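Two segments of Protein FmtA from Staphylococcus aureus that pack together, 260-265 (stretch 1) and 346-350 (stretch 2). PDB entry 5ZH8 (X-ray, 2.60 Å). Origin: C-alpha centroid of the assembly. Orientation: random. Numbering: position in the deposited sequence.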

# COMPACT_ATOMS: atom_id res chain seq x y z
N LEU A 260 14.63 10.15 -13.41
CA LEU A 260 13.96 9.96 -12.12
C LEU A 260 12.55 9.43 -12.33
O LEU A 260 11.71 10.10 -12.93
CB LEU A 260 13.96 11.27 -11.32
CG LEU A 260 15.11 11.55 -10.32
CD1 LEU A 260 16.49 11.08 -10.77
CD2 LEU A 260 15.13 13.03 -9.97
N ALA A 261 12.29 8.24 -11.81
CA ALA A 261 11.00 7.57 -11.99
C ALA A 261 9.88 8.24 -11.21
O ALA A 261 10.10 8.81 -10.15
CB ALA A 261 11.11 6.11 -11.58
N LYS A 262 8.68 8.13 -11.75
CA LYS A 262 7.47 8.60 -11.09
C LYS A 262 6.79 7.39 -10.47
O LYS A 262 6.71 6.33 -11.09
CB LYS A 262 6.54 9.28 -12.10
CG LYS A 262 7.20 10.42 -12.86
CD LYS A 262 6.31 10.98 -13.97
CE LYS A 262 5.25 11.93 -13.44
NZ LYS A 262 4.38 12.47 -14.53
N GLY A 263 6.30 7.56 -9.25
CA GLY A 263 5.60 6.49 -8.53
C GLY A 263 4.11 6.64 -8.69
O GLY A 263 3.60 7.75 -8.84
N TYR A 264 3.40 5.52 -8.64
CA TYR A 264 1.96 5.52 -8.90
C TYR A 264 1.19 4.64 -7.92
O TYR A 264 1.70 3.65 -7.40
CB TYR A 264 1.69 5.05 -10.33
CG TYR A 264 2.25 5.97 -11.38
CD1 TYR A 264 1.50 7.04 -11.86
CD2 TYR A 264 3.52 5.78 -11.89
CE1 TYR A 264 2.01 7.89 -12.82
CE2 TYR A 264 4.04 6.63 -12.85
CZ TYR A 264 3.28 7.68 -13.32
OH TYR A 264 3.78 8.53 -14.28
N ALA A 265 -0.06 5.03 -7.67
CA ALA A 265 -0.98 4.22 -6.90
C ALA A 265 -2.40 4.42 -7.43
O ALA A 265 -2.73 5.50 -7.89
CB ALA A 265 -0.89 4.61 -5.43
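Stretch 2 346-350: FFGQV

Stretch 2 (346-350) lies on stretch 1 as a tight turn set against an extended segment. Phe346 to Gln349 form a type I' beta turn, closed by two backbone hydrogen bonds, Gln349 N to Phe346 O (2.9 Å) and Phe346 N to Gln349 O (3.1 Å); Gln349 and Val350 then run on as strand. The chain reverses at this turn, so that Phe346-Phe347 and Gln349-Val350 run in roughly opposite senses. Phe347 (phi/psi 37/62) and Gly348 (72/10) take the two central places, both with positive phi, which at Gly348 by itself favours glycine. The nearest CA atoms across the stretches are those of the two glycines, Gly263 CA and Gly348 CA, 4.1 Å apart. Neither residue leaves room for a side chain, since an ideal CB on Gly263 would lie 2.0 Å from Phe347 O and one on Gly348 2.6 Å from Tyr264 N. Two polar contacts join the backbones: Tyr264 N gives a weak hydrogen bond to Gly348 O (3.4 Å), and Gly263 CA makes a CA-H...O contact with Phe347 O (3.5 Å, 159° at the hydrogen). One side chain reaches the backbone of stretch 1: Gln349 (chi1 m, chi2 t) starts sideways, but its end comes nearer, where NE2 donates a weak hydrogen bond to Ala261 O (2.9 Å, 130°) and lies 3.9 Å from Ala261 CB. The aromatic rings of Phe346 and Phe347 stay clear of stretch 1.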

# COMPACT_ATOMS: atom_id res chain seq x y z
N PHE A 346 8.05 4.31 -0.67
CA PHE A 346 7.89 5.75 -0.61
C PHE A 346 7.29 6.30 -1.90
O PHE A 346 7.71 5.92 -2.99
CB PHE A 346 9.28 6.39 -0.33
CG PHE A 346 9.25 7.58 0.59
CD1 PHE A 346 8.34 7.68 1.64
CD2 PHE A 346 10.21 8.57 0.44
CE1 PHE A 346 8.35 8.79 2.47
CE2 PHE A 346 10.23 9.68 1.28
CZ PHE A 346 9.30 9.78 2.30
N PHE A 347 6.31 7.19 -1.75
CA PHE A 347 5.64 7.86 -2.86
C PHE A 347 5.43 6.97 -4.08
O PHE A 347 5.96 7.24 -5.16
CB PHE A 347 6.37 9.15 -3.23
CG PHE A 347 6.30 10.20 -2.17
CD1 PHE A 347 5.21 11.07 -2.10
CD2 PHE A 347 7.30 10.31 -1.21
CE1 PHE A 347 5.13 12.02 -1.11
CE2 PHE A 347 7.22 11.27 -0.22
CZ PHE A 347 6.13 12.12 -0.17
N GLY A 348 4.66 5.91 -3.87
CA GLY A 348 4.25 5.00 -4.94
C GLY A 348 5.32 4.10 -5.51
O GLY A 348 5.09 3.45 -6.52
N GLN A 349 6.49 4.05 -4.87
CA GLN A 349 7.58 3.22 -5.34
C GLN A 349 7.96 2.22 -4.26
O GLN A 349 7.69 2.44 -3.08
CB GLN A 349 8.78 4.08 -5.74
CG GLN A 349 8.41 5.17 -6.74
CD GLN A 349 9.60 5.73 -7.51
OE1 GLN A 349 10.67 5.13 -7.54
NE2 GLN A 349 9.40 6.87 -8.16
N VAL A 350 8.54 1.11 -4.68
CA VAL A 350 9.03 0.09 -3.75
C VAL A 350 10.39 -0.37 -4.25
O VAL A 350 10.52 -0.80 -5.40
CB VAL A 350 8.10 -1.13 -3.66
CG1 VAL A 350 8.40 -1.91 -2.39
CG2 VAL A 350 6.64 -0.72 -3.69